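PDB 2JEP: xyloglucanase from Paenibacillus pabuli, which hydrolyses the beta-1,4-glucan backbone of xyloglucan, a plant cell wall polysaccharide, as a family 5 glycoside hydrolase. Local coordinates for residues Y188-S193 against I231-G236; Y238-P243 against D310-Q315; A263-P268 against S303-M308. All coordinates share one frame; numbering follows the deposited sequence. Where two conformers were deposited one is given.

How the contacts relate
All three contacts lie on the same side of one TIM barrel, with centres about 13 to 14 Å apart. Contact 1 joins the loop after strand 175-178 to the short helix 231-235. Contact 2 ties the next loop, 238-243, to the end of helix 298-313. Contact 3 packs strand 259-265 against that same helix. Along the chain, contact 1 closes before the others open, and both segments of contact 3 fall between those of contact 2. Helix 231-235 touches both other contacts. Val235 meets Phe312 and Met308, and Asp232 probably hydrogen-bonds Gln304. The three contacts thus adjoin, running from surface loops inward to a barrel strand and the helix packed on it.

Contact 1. Residues Y188-S193 against I231-G236; sequences YGNPNS and IDYTVG
Tyr233 carries this contact, reaching from helix 231-235 into the loop 188-193. Its CG stands anti to the carbonyl carbon (chi1 -66°), which carries the ring out to the loop. The polar contacts gather at its hydroxyl. Tyr233 OH lies 3.2 Å from Asn190 OD1 and 3.3 Å from Tyr188 O. Either oxygen is within reach of the single phenolic proton. Tyr188 O lies in the plane of the ring, at its edge. The Asn190 amide meets the ring end at a steep angle, its plane turned 80° from that of the ring. The Asn190 side chain sets off away from the helix, but its amide end comes back to the phenol. The backbone of Gly189 also presses close, with Gly189 C 3.1 Å from Tyr233 OH.

The apolar part is a CH-pi contact. Pro191 CD sits over one face of the Tyr233 ring, 3.7 Å from its centroid and 18° off the ring normal. It is displaced toward the rim, and its nearest ring atom is Tyr233 CD1 at 3.5 Å.

The contact joins the surface loop between strand 175-178 and helix 193-211 to the short helix after strand 222-225 of the TIM barrel. Tyr238 packs edge-to-face with Tyr233. Tyr196 of helix 193-211 hydrogen-bonds Tyr233 O and touches Pro191. On the inner side of helix 231-235, Ile231 packs on strand 259-265 and helix 298-313.

Contact 2. Residues Y238-P243 against D310-Q315; sequences YGFTLP and DKFVTQ
Phe240 and Leu242 both meet the far end of the Phe312 ring, at CE1 and CZ for the phenylalanine and at CE1 for the leucine. This is apolar packing on the outside of a TIM barrel, between the loop leading to strand 259-265 and the end of helix 298-313. Phe240 CE2 lies 3.8 Å from Phe312 CE1 and equally close to Phe312 CZ. The two ring planes are almost perpendicular, at 87°, with centroids 5.8 Å apart. The rings approach obliquely. Leu242 adds one methyl, with Leu242 CD2 4.1 Å from Phe312 CE1. Phe312 CE1 is therefore touched by both loop residues.

Both loop side chains leave the backbone toward the helix, while Thr241 between them points away. The Phe240 ring extends toward the helix, with CG anti to the backbone N (chi1 -177°). In the next shell, Ile261 of strand 259-265 touches both Leu242 and Phe312. Val235 and Thr234 of helix 231-235 also pack on Phe312. Asn200 of helix 193-211 hydrogen-bonds Gly239 O and Thr241 N, which fixes the backbone on both sides of Phe240.

Near Phe312 the helix contains a wider pi-type turn. A later backbone bond, Gln315 N to Phe312 O, measures 2.9 Å. One face of the Phe312 ring is covered from within its own segment, where Lys311 CG stands 3.6 Å above the plane, over the ring centre.

Contact 3. Residues A263-P268 against S303-M308; sequences AHYYSP and SQFKSM
The Tyr265 ring is enclosed on both faces. Over one face stands Phe305 CE1, 3.7 Å above the plane and offset toward the rim. Over the opposite face lies the backbone Ser267 N, 4.0 Å from the plane. The Phe305 ring presents its edge to Tyr265 in a T-shaped (edge-to-face) pair. The centroids are 5.1 Å apart and the planes meet at 76°. Tyr265 CD1 in turn lies near the plane of the Phe305 ring. The tyrosine reaches the helix with CG opposite its backbone N (chi1 -166°).

Gln304 comes against the outer part of the tyrosine ring. Its aliphatic portion does the touching, with Gln304 CB 4.1 Å from Tyr265 CE1. The amide end is engaged elsewhere, as Gln304 NE2 hydrogen-bonds Asp232 OD1. At the other end of the contact, the bent Met308 chain brings its terminal methyl to the strand. Met308 CE lies 3.9 Å from Ala263 CB.

Ile321 of strand 319-324 touches both Tyr265 and Phe305, and Ile231 of helix 231-235 touches Ala263. His264, between the two contact residues, points away from the helix, and its ND1 hydrogen-bonds Glu182. Strand 263-265 and helix segment 303-308 run almost antiparallel (171°), their axes approaching to 11.4 Å. Helix 298-313 lies in the chain between strand 259-265 and its parallel neighbour 319-324, so the packing is that of a beta-alpha-beta crossover of the TIM barrel.

Contact 1. Residues Y188-S193 against I231-G236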
ATOM      1  N   TYR A 188      18.590   4.436   3.171  1.00 15.33           N
ATOM      2  CA  TYR A 188      17.612   4.653   4.256  1.00 16.17           C
ATOM      3  C   TYR A 188      17.814   5.929   5.033  1.00 15.83           C
ATOM      4  O   TYR A 188      17.021   6.212   5.977  1.00 17.59           O
ATOM      5  CB  TYR A 188      17.636   3.469   5.215  1.00 17.73           C
ATOM      6  CG  TYR A 188      16.997   2.302   4.569  1.00 17.59           C
ATOM      7  CD1 TYR A 188      17.739   1.408   3.812  1.00 19.22           C
ATOM      8  CD2 TYR A 188      15.629   2.102   4.681  1.00 20.63           C
ATOM      9  CE1 TYR A 188      17.130   0.330   3.203  1.00 19.00           C
ATOM     10  CE2 TYR A 188      15.026   1.056   4.078  1.00 19.27           C
ATOM     11  CZ  TYR A 188      15.765   0.177   3.333  1.00 19.42           C
ATOM     12  OH  TYR A 188      15.179  -0.890   2.731  1.00 19.99           O
ATOM     13  N   GLY A 189      18.841   6.688   4.646  1.00 14.63           N
ATOM     14  CA  GLY A 189      19.117   7.979   5.230  1.00 15.00           C
ATOM     15  C   GLY A 189      18.365   9.063   4.499  1.00 14.14           C
ATOM     16  O   GLY A 189      17.420   8.809   3.758  1.00 13.83           O
ATOM     17  N   ASN A 190      18.751  10.295   4.748  1.00 13.71           N
ATOM     18  CA  ASN A 190      17.986  11.438   4.303  1.00 13.61           C
ATOM     19  C   ASN A 190      17.925  11.418   2.775  1.00 12.31           C
ATOM     20  O   ASN A 190      18.922  11.143   2.091  1.00 13.35           O
ATOM     21  CB  ASN A 190      18.585  12.759   4.793  1.00 15.21           C
ATOM     22  CG  ASN A 190      18.480  12.946   6.314  1.00 18.38           C
ATOM     23  OD1 ASN A 190      17.877  12.146   7.019  1.00 19.88           O
ATOM     24  ND2 ASN A 190      19.069  14.033   6.807  1.00 24.34           N
ATOM     25  N   PRO A 191      16.753  11.715   2.226  1.00 10.77           N
ATOM     26  CA  PRO A 191      16.580  11.700   0.776  1.00 10.32           C
ATOM     27  C   PRO A 191      17.368  12.755   0.032  1.00  9.75           C
ATOM     28  O   PRO A 191      17.413  13.929   0.405  1.00 11.03           O
ATOM     29  CB  PRO A 191      15.101  11.993   0.584  1.00 10.68           C
ATOM     30  CG  PRO A 191      14.542  12.192   1.889  1.00 13.09           C
ATOM     31  CD  PRO A 191      15.504  11.989   2.937  1.00 11.18           C
ATOM     32  N   ASN A 192      17.936  12.328  -1.079  1.00  8.94           N
ATOM     33  CA  ASN A 192      18.535  13.245  -2.032  1.00  8.51           C
ATOM     34  C   ASN A 192      17.438  14.169  -2.593  1.00  8.28           C
ATOM     35  O   ASN A 192      16.439  13.679  -3.106  1.00  8.30           O
ATOM     36  CB  ASN A 192      19.182  12.357  -3.112  1.00  9.76           C
ATOM     37  CG  ASN A 192      19.793  13.117  -4.254  1.00 11.53           C
ATOM     38  OD1 ASN A 192      19.152  13.973  -4.851  1.00 12.25           O
ATOM     39  ND2 ASN A 192      21.037  12.751  -4.623  1.00 14.30           N
ATOM     40  N   SER A 193      17.621  15.483  -2.477  1.00  7.81           N
ATOM     41  CA  SER A 193      16.597  16.424  -2.877  1.00  7.41           C
ATOM     42  C   SER A 193      16.266  16.360  -4.368  1.00  7.17           C
ATOM     43  O   SER A 193      15.088  16.505  -4.742  1.00  7.12           O
ATOM     44  CB  SER A 193      16.981  17.847  -2.505  1.00  8.61           C
ATOM     45  OG  SER A 193      18.254  18.177  -3.008  1.00  9.29           O
ATOM     46  N   ILE A 231       7.108   7.867   6.942  1.00  7.20           N
ATOM     47  CA  ILE A 231       6.404   8.993   7.571  1.00  7.70           C
ATOM     48  C   ILE A 231       7.311  10.212   7.787  1.00  8.59           C
ATOM     49  O   ILE A 231       6.991  11.312   7.351  1.00  8.27           O
ATOM     50  CB  ILE A 231       5.735   8.555   8.893  1.00  7.56           C
ATOM     51  CG1 ILE A 231       4.509   7.662   8.579  1.00  8.50           C
ATOM     52  CG2 ILE A 231       5.322   9.765   9.731  1.00  8.62           C
ATOM     53  CD1 ILE A 231       3.859   6.999   9.806  1.00  9.10           C
ATOM     54  N   ASP A 232       8.443  10.009   8.435  1.00  8.41           N
ATOM     55  CA  ASP A 232       9.312  11.153   8.752  1.00  8.81           C
ATOM     56  C   ASP A 232       9.757  11.883   7.494  1.00  8.78           C
ATOM     57  O   ASP A 232       9.806  13.120   7.463  1.00  9.43           O
ATOM     58  CB  ASP A 232      10.550  10.690   9.473  1.00  9.88           C
ATOM     59  CG  ASP A 232      10.303  10.337  10.938  1.00 11.71           C
ATOM     60  OD1 ASP A 232       9.214  10.607  11.472  1.00 11.96           O
ATOM     61  OD2 ASP A 232      11.264   9.814  11.533  1.00 15.10           O
ATOM     62  N   TYR A 233      10.084  11.138   6.451  1.00  8.22           N
ATOM     63  CA  TYR A 233      10.569  11.774   5.222  1.00  8.70           C
ATOM     64  C   TYR A 233       9.456  12.372   4.357  1.00  8.56           C
ATOM     65  O   TYR A 233       9.752  13.082   3.402  1.00  8.34           O
ATOM     66  CB  TYR A 233      11.425  10.806   4.391  1.00  8.93           C
ATOM     67  CG  TYR A 233      12.731  10.391   5.046  1.00  9.36           C
ATOM     68  CD1 TYR A 233      13.490  11.307   5.766  1.00 10.84           C
ATOM     69  CD2 TYR A 233      13.203   9.097   4.952  1.00 10.29           C
ATOM     70  CE1 TYR A 233      14.681  10.946   6.347  1.00 11.90           C
ATOM     71  CE2 TYR A 233      14.404   8.728   5.536  1.00 11.45           C
ATOM     72  CZ  TYR A 233      15.124   9.658   6.235  1.00 11.76           C
ATOM     73  OH  TYR A 233      16.334   9.294   6.829  1.00 14.19           O
ATOM     74  N   THR A 234       8.206  12.075   4.689  1.00  8.16           N
ATOM     75  CA  THR A 234       7.035  12.630   4.035  1.00  8.12           C
ATOM     76  C   THR A 234       6.507  13.863   4.769  1.00  8.79           C
ATOM     77  O   THR A 234       6.101  14.837   4.134  1.00  9.19           O
ATOM     78  CB  THR A 234       5.944  11.553   3.875  1.00  7.96           C
ATOM     79  OG1 THR A 234       6.514  10.412   3.222  1.00  7.85           O
ATOM     80  CG2 THR A 234       4.774  12.057   3.084  1.00  8.96           C
ATOM     81  N   VAL A 235       6.504  13.822   6.100  1.00  9.00           N
ATOM     82  CA  VAL A 235       5.988  14.967   6.855  0.50  9.12           C
ATOM     83  C   VAL A 235       7.045  16.028   7.136  1.00 10.47           C
ATOM     84  O   VAL A 235       6.698  17.196   7.295  1.00 12.52           O
ATOM     85  CB  VAL A 235       5.301  14.571   8.192  0.50  8.48           C
ATOM     86  CG1 VAL A 235       4.159  13.592   7.919  0.50  9.15           C
ATOM     87  CG2 VAL A 235       6.323  14.032   9.223  0.50  7.61           C
ATOM     88  N   GLY A 236       8.303  15.646   7.199  1.00 10.48           N
ATOM     89  CA  GLY A 236       9.352  16.605   7.507  1.00 10.95           C
ATOM     90  C   GLY A 236       9.777  17.431   6.316  1.00 11.24           C
ATOM     91  O   GLY A 236       9.240  17.305   5.219  1.00 11.32           O
TER

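Contact 2. Residues Y238-P243 against D310-Q315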
ATOM      1  N   TYR A 238      11.943  17.623   3.862  1.00 10.37           N
ATOM      2  CA  TYR A 238      12.898  16.864   3.068  1.00  9.54           C
ATOM      3  C   TYR A 238      12.670  16.950   1.579  1.00  8.82           C
ATOM      4  O   TYR A 238      13.487  16.439   0.797  1.00  9.45           O
ATOM      5  CB  TYR A 238      12.870  15.379   3.466  1.00 10.31           C
ATOM      6  CG  TYR A 238      13.343  15.133   4.887  1.00 10.90           C
ATOM      7  CD1 TYR A 238      14.701  15.060   5.179  1.00 12.51           C
ATOM      8  CD2 TYR A 238      12.432  14.989   5.928  1.00 10.95           C
ATOM      9  CE1 TYR A 238      15.141  14.822   6.487  1.00 14.17           C
ATOM     10  CE2 TYR A 238      12.862  14.734   7.234  1.00 11.89           C
ATOM     11  CZ  TYR A 238      14.217  14.664   7.510  1.00 13.26           C
ATOM     12  OH  TYR A 238      14.608  14.406   8.815  1.00 15.62           O
ATOM     13  N   GLY A 239      11.598  17.615   1.178  1.00  8.64           N
ATOM     14  CA  GLY A 239      11.335  17.816  -0.237  1.00  8.42           C
ATOM     15  C   GLY A 239       9.989  17.358  -0.764  1.00  7.70           C
ATOM     16  O   GLY A 239       9.667  17.630  -1.921  1.00  8.05           O
ATOM     17  N   PHE A 240       9.183  16.663   0.047  1.00  7.53           N
ATOM     18  CA  PHE A 240       7.868  16.250  -0.469  1.00  7.43           C
ATOM     19  C   PHE A 240       7.037  17.476  -0.840  1.00  7.24           C
ATOM     20  O   PHE A 240       7.009  18.447  -0.097  1.00  8.61           O
ATOM     21  CB  PHE A 240       7.107  15.440   0.588  1.00  7.30           C
ATOM     22  CG  PHE A 240       5.768  14.910   0.121  1.00  8.06           C
ATOM     23  CD1 PHE A 240       5.691  13.901  -0.815  1.00  8.22           C
ATOM     24  CD2 PHE A 240       4.590  15.454   0.588  1.00  9.45           C
ATOM     25  CE1 PHE A 240       4.458  13.418  -1.215  1.00  9.73           C
ATOM     26  CE2 PHE A 240       3.362  14.988   0.153  1.00  9.95           C
ATOM     27  CZ  PHE A 240       3.302  13.971  -0.742  1.00  9.52           C
ATOM     28  N   THR A 241       6.349  17.407  -1.978  1.00  7.94           N
ATOM     29  CA  THR A 241       5.364  18.394  -2.353  1.00  8.01           C
ATOM     30  C   THR A 241       4.046  17.734  -2.716  1.00  8.19           C
ATOM     31  O   THR A 241       4.024  16.622  -3.244  1.00  9.83           O
ATOM     32  CB  THR A 241       5.832  19.320  -3.489  1.00  8.70           C
ATOM     33  OG1 THR A 241       6.068  18.550  -4.665  1.00 10.58           O
ATOM     34  CG2 THR A 241       7.095  20.098  -3.087  1.00 10.57           C
ATOM     35  N   LEU A 242       2.954  18.419  -2.424  1.00  8.49           N
ATOM     36  CA  LEU A 242       1.630  17.940  -2.794  1.00  8.96           C
ATOM     37  C   LEU A 242       1.365  18.269  -4.262  1.00  9.52           C
ATOM     38  O   LEU A 242       1.634  19.377  -4.713  1.00 10.79           O
ATOM     39  CB  LEU A 242       0.557  18.577  -1.903  1.00  9.75           C
ATOM     40  CG  LEU A 242       0.575  18.053  -0.464  1.00 10.97           C
ATOM     41  CD1 LEU A 242      -0.097  19.069   0.457  1.00 13.97           C
ATOM     42  CD2 LEU A 242      -0.054  16.656  -0.358  1.00 11.47           C
ATOM     43  N   PRO A 243       0.833  17.309  -5.028  1.00  9.72           N
ATOM     44  CA  PRO A 243       0.557  17.613  -6.416  1.00 10.22           C
ATOM     45  C   PRO A 243      -0.581  18.606  -6.579  1.00 10.12           C
ATOM     46  O   PRO A 243      -1.470  18.656  -5.738  1.00 11.49           O
ATOM     47  CB  PRO A 243       0.148  16.262  -6.997  1.00 11.08           C
ATOM     48  CG  PRO A 243      -0.273  15.465  -5.870  1.00 13.86           C
ATOM     49  CD  PRO A 243       0.462  15.928  -4.680  1.00 10.76           C
ATOM     50  N   ASP A 310      -1.466  15.689  11.587  1.00 10.35           N
ATOM     51  CA  ASP A 310      -1.221  17.129  11.659  1.00 11.32           C
ATOM     52  C   ASP A 310      -0.831  17.713  10.289  1.00 11.43           C
ATOM     53  O   ASP A 310      -1.234  18.824   9.940  1.00 13.31           O
ATOM     54  CB  ASP A 310      -0.111  17.411  12.653  1.00 11.82           C
ATOM     55  CG  ASP A 310      -0.532  17.241  14.100  1.00 13.07           C
ATOM     56  OD1 ASP A 310      -1.734  17.208  14.404  1.00 15.90           O
ATOM     57  OD2 ASP A 310       0.374  17.146  14.950  1.00 15.75           O
ATOM     58  N   LYS A 311      -0.036  16.984   9.513  1.00 11.11           N
ATOM     59  CA  LYS A 311       0.478  17.507   8.255  0.50 11.05           C
ATOM     60  C   LYS A 311      -0.546  17.399   7.131  1.00 10.81           C
ATOM     61  O   LYS A 311      -0.656  18.305   6.316  1.00 12.39           O
ATOM     62  CB  LYS A 311       1.780  16.803   7.862  0.50 11.37           C
ATOM     63  CG  LYS A 311       2.451  17.337   6.602  0.50 11.76           C
ATOM     64  CD  LYS A 311       2.784  18.823   6.656  0.50 12.97           C
ATOM     65  CE  LYS A 311       3.762  19.175   7.763  0.50 15.53           C
ATOM     66  NZ  LYS A 311       4.166  20.604   7.684  0.50 17.84           N
ATOM     67  N   PHE A 312      -1.266  16.276   7.073  1.00  9.75           N
ATOM     68  CA  PHE A 312      -2.094  15.956   5.919  1.00  9.68           C
ATOM     69  C   PHE A 312      -3.573  15.899   6.208  1.00 10.60           C
ATOM     70  O   PHE A 312      -4.356  16.534   5.500  1.00 11.38           O
ATOM     71  CB  PHE A 312      -1.611  14.661   5.257  1.00  9.12           C
ATOM     72  CG  PHE A 312      -0.203  14.742   4.780  1.00  8.86           C
ATOM     73  CD1 PHE A 312       0.138  15.639   3.779  1.00  9.57           C
ATOM     74  CD2 PHE A 312       0.783  13.923   5.311  1.00  8.56           C
ATOM     75  CE1 PHE A 312       1.414  15.743   3.354  1.00 10.40           C
ATOM     76  CE2 PHE A 312       2.086  14.029   4.861  1.00 10.79           C
ATOM     77  CZ  PHE A 312       2.389  14.930   3.877  1.00  9.94           C
ATOM     78  N   VAL A 313      -3.991  15.120   7.203  1.00 10.60           N
ATOM     79  CA  VAL A 313      -5.427  14.928   7.434  1.00 11.43           C
ATOM     80  C   VAL A 313      -6.119  16.261   7.699  1.00 12.91           C
ATOM     81  O   VAL A 313      -7.227  16.510   7.176  1.00 13.89           O
ATOM     82  CB  VAL A 313      -5.722  13.932   8.584  1.00 10.87           C
ATOM     83  CG1 VAL A 313      -7.253  13.794   8.784  1.00 12.59           C
ATOM     84  CG2 VAL A 313      -5.110  12.531   8.281  1.00 12.27           C
ATOM     85  N   THR A 314      -5.464  17.109   8.491  1.00 13.66           N
ATOM     86  CA  THR A 314      -6.022  18.417   8.835  1.00 15.15           C
ATOM     87  C   THR A 314      -6.169  19.330   7.632  1.00 15.41           C
ATOM     88  O   THR A 314      -6.865  20.352   7.730  1.00 16.92           O
ATOM     89  CB  THR A 314      -5.142  19.177   9.856  1.00 15.92           C
ATOM     90  OG1 THR A 314      -3.826  19.413   9.338  1.00 18.45           O
ATOM     91  CG2 THR A 314      -5.087  18.463  11.189  1.00 18.08           C
ATOM     92  N   GLN A 315      -5.445  19.040   6.557  1.00 14.85           N
ATOM     93  CA  GLN A 315      -5.500  19.858   5.335  1.00 15.42           C
ATOM     94  C   GLN A 315      -6.469  19.294   4.312  1.00 14.21           C
ATOM     95  O   GLN A 315      -6.560  19.804   3.186  1.00 15.28           O
ATOM     96  CB  GLN A 315      -4.104  19.986   4.736  1.00 16.57           C
ATOM     97  CG  GLN A 315      -3.033  20.544   5.691  1.00 19.87           C
ATOM     98  CD  GLN A 315      -3.466  21.788   6.455  1.00 26.05           C
ATOM     99  OE1 GLN A 315      -3.586  21.773   7.687  1.00 31.47           O
ATOM    100  NE2 GLN A 315      -3.696  22.864   5.728  1.00 28.10           N
TER

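Contact 3. Residues A263-P268 against S303-M308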
ATOM      1  N   ALA A 263       1.518   6.092   3.455  1.00  6.50           N
ATOM      2  CA  ALA A 263       2.742   5.742   4.187  1.00  6.28           C
ATOM      3  C   ALA A 263       2.606   4.282   4.598  1.00  6.19           C
ATOM      4  O   ALA A 263       1.476   3.734   4.632  1.00  7.00           O
ATOM      5  CB  ALA A 263       2.973   6.656   5.438  1.00  8.28           C
ATOM      6  N   HIS A 264       3.751   3.639   4.850  1.00  6.28           N
ATOM      7  CA  HIS A 264       3.798   2.263   5.335  1.00  5.97           C
ATOM      8  C   HIS A 264       4.431   2.234   6.717  1.00  6.77           C
ATOM      9  O   HIS A 264       5.218   3.108   7.034  1.00  8.47           O
ATOM     10  CB  HIS A 264       4.588   1.372   4.370  1.00  6.56           C
ATOM     11  CG  HIS A 264       3.938   1.202   3.030  1.00  6.57           C
ATOM     12  ND1 HIS A 264       4.564   0.593   1.960  1.00  6.16           N
ATOM     13  CD2 HIS A 264       2.741   1.641   2.568  1.00  6.12           C
ATOM     14  CE1 HIS A 264       3.741   0.616   0.914  1.00  6.53           C
ATOM     15  NE2 HIS A 264       2.623   1.236   1.256  1.00  5.99           N
ATOM     16  N   TYR A 265       4.094   1.232   7.520  1.00  7.07           N
ATOM     17  CA  TYR A 265       4.543   1.223   8.907  1.00  7.03           C
ATOM     18  C   TYR A 265       4.894  -0.179   9.375  1.00  7.22           C
ATOM     19  O   TYR A 265       4.022  -1.043   9.474  1.00  7.74           O
ATOM     20  CB  TYR A 265       3.465   1.801   9.815  1.00  7.66           C
ATOM     21  CG  TYR A 265       3.957   2.150  11.199  1.00  7.20           C
ATOM     22  CD1 TYR A 265       4.671   3.313  11.411  1.00  8.63           C
ATOM     23  CD2 TYR A 265       3.770   1.294  12.286  1.00  7.76           C
ATOM     24  CE1 TYR A 265       5.141   3.628  12.681  1.00  8.96           C
ATOM     25  CE2 TYR A 265       4.239   1.615  13.540  1.00  8.49           C
ATOM     26  CZ  TYR A 265       4.918   2.780  13.726  1.00  8.44           C
ATOM     27  OH  TYR A 265       5.402   3.137  14.974  1.00  9.47           O
ATOM     28  N   TYR A 266       6.173  -0.379   9.679  1.00  7.37           N
ATOM     29  CA  TYR A 266       6.682  -1.642  10.181  1.00  7.16           C
ATOM     30  C   TYR A 266       7.686  -1.380  11.316  1.00  7.10           C
ATOM     31  O   TYR A 266       8.642  -2.143  11.484  1.00  8.64           O
ATOM     32  CB  TYR A 266       7.365  -2.419   9.067  1.00  8.00           C
ATOM     33  CG  TYR A 266       6.492  -2.878   7.902  1.00  7.41           C
ATOM     34  CD1 TYR A 266       5.772  -4.044   7.978  1.00  7.14           C
ATOM     35  CD2 TYR A 266       6.450  -2.172   6.723  1.00  7.53           C
ATOM     36  CE1 TYR A 266       5.064  -4.516   6.895  1.00  7.74           C
ATOM     37  CE2 TYR A 266       5.737  -2.625   5.637  1.00  7.67           C
ATOM     38  CZ  TYR A 266       5.023  -3.785   5.731  1.00  7.38           C
ATOM     39  OH  TYR A 266       4.351  -4.322   4.655  1.00  8.04           O
ATOM     40  N   SER A 267       7.467  -0.316  12.080  1.00  7.67           N
ATOM     41  CA  SER A 267       8.400   0.029  13.148  1.00  8.16           C
ATOM     42  C   SER A 267       7.939  -0.507  14.484  1.00  7.29           C
ATOM     43  O   SER A 267       6.755  -0.502  14.767  1.00  7.67           O
ATOM     44  CB  SER A 267       8.546   1.539  13.265  1.00  9.40           C
ATOM     45  OG  SER A 267       9.113   2.106  12.086  1.00 13.08           O
ATOM     46  N   PRO A 268       8.876  -0.950  15.329  1.00  6.68           N
ATOM     47  CA  PRO A 268      10.295  -1.099  15.091  1.00  7.29           C
ATOM     48  C   PRO A 268      10.588  -2.354  14.301  1.00  7.19           C
ATOM     49  O   PRO A 268      10.039  -3.419  14.579  1.00  7.61           O
ATOM     50  CB  PRO A 268      10.885  -1.194  16.509  1.00  7.73           C
ATOM     51  CG  PRO A 268       9.785  -1.853  17.295  1.00  7.91           C
ATOM     52  CD  PRO A 268       8.487  -1.425  16.678  1.00  7.71           C
ATOM     53  N   SER A 303       3.330   9.341  18.223  1.00  8.54           N
ATOM     54  CA  SER A 303       4.024  10.481  17.605  0.50  9.56           C
ATOM     55  C   SER A 303       4.011  10.377  16.084  1.00  9.05           C
ATOM     56  O   SER A 303       3.776  11.350  15.366  1.00  9.66           O
ATOM     57  CB  SER A 303       5.483  10.529  18.085  0.50 10.05           C
ATOM     58  OG  SER A 303       6.185  11.627  17.509  0.50 14.84           O
ATOM     59  N   GLN A 304       4.314   9.183  15.586  1.00  8.52           N
ATOM     60  CA  GLN A 304       4.369   8.978  14.159  1.00  7.84           C
ATOM     61  C   GLN A 304       3.032   9.261  13.492  1.00  7.76           C
ATOM     62  O   GLN A 304       2.944   9.988  12.501  1.00  8.71           O
ATOM     63  CB  GLN A 304       4.829   7.549  13.865  1.00  8.38           C
ATOM     64  CG  GLN A 304       6.286   7.317  14.156  1.00  8.73           C
ATOM     65  CD  GLN A 304       7.167   7.884  13.102  1.00  9.90           C
ATOM     66  OE1 GLN A 304       7.145   7.392  11.964  1.00 12.20           O
ATOM     67  NE2 GLN A 304       7.907   8.916  13.441  1.00 11.92           N
ATOM     68  N   PHE A 305       1.976   8.622  13.968  1.00  8.41           N
ATOM     69  CA  PHE A 305       0.686   8.784  13.311  1.00  8.19           C
ATOM     70  C   PHE A 305       0.127  10.179  13.536  1.00  8.62           C
ATOM     71  O   PHE A 305      -0.475  10.763  12.614  1.00  8.86           O
ATOM     72  CB  PHE A 305      -0.302   7.695  13.730  1.00  8.44           C
ATOM     73  CG  PHE A 305      -0.095   6.351  13.050  1.00  8.51           C
ATOM     74  CD1 PHE A 305       1.125   5.991  12.490  1.00  9.10           C
ATOM     75  CD2 PHE A 305      -1.135   5.438  12.994  1.00  9.24           C
ATOM     76  CE1 PHE A 305       1.288   4.755  11.896  1.00  8.65           C
ATOM     77  CE2 PHE A 305      -0.977   4.184  12.408  1.00  8.66           C
ATOM     78  CZ  PHE A 305       0.246   3.855  11.853  1.00  8.29           C
ATOM     79  N   LYS A 306       0.365  10.764  14.710  1.00  8.84           N
ATOM     80  CA  LYS A 306      -0.083  12.138  14.903  1.00  9.37           C
ATOM     81  C   LYS A 306       0.579  13.056  13.874  1.00  9.36           C
ATOM     82  O   LYS A 306      -0.052  14.005  13.404  1.00 10.17           O
ATOM     83  CB  LYS A 306       0.195  12.636  16.315  1.00 11.13           C
ATOM     84  CG  LYS A 306      -0.420  14.013  16.555  1.00 13.26           C
ATOM     85  CD  LYS A 306      -0.330  14.415  18.015  1.00 17.23           C
ATOM     86  CE  LYS A 306      -1.092  15.699  18.265  1.00 19.05           C
ATOM     87  NZ  LYS A 306      -0.415  16.872  17.643  1.00 19.02           N
ATOM     88  N   SER A 307       1.822  12.783  13.494  1.00  8.84           N
ATOM     89  CA  SER A 307       2.501  13.672  12.552  1.00  8.89           C
ATOM     90  C   SER A 307       1.833  13.643  11.177  1.00  9.68           C
ATOM     91  O   SER A 307       1.768  14.678  10.500  1.00 10.19           O
ATOM     92  CB  SER A 307       3.989  13.372  12.479  1.00  8.85           C
ATOM     93  OG  SER A 307       4.312  12.211  11.730  1.00  9.43           O
ATOM     94  N   MET A 308       1.317  12.478  10.763  1.00  9.17           N
ATOM     95  CA  MET A 308       0.596  12.391   9.502  1.00  8.94           C
ATOM     96  C   MET A 308      -0.748  13.110   9.585  1.00  9.16           C
ATOM     97  O   MET A 308      -1.179  13.766   8.635  1.00  9.95           O
ATOM     98  CB  MET A 308       0.381  10.918   9.093  1.00  9.34           C
ATOM     99  CG  MET A 308       1.641  10.186   8.696  1.00  9.64           C
ATOM    100  SD  MET A 308       2.375  10.777   7.140  1.00  9.62           S
ATOM    101  CE  MET A 308       1.203  10.124   5.915  1.00  9.65           C
TER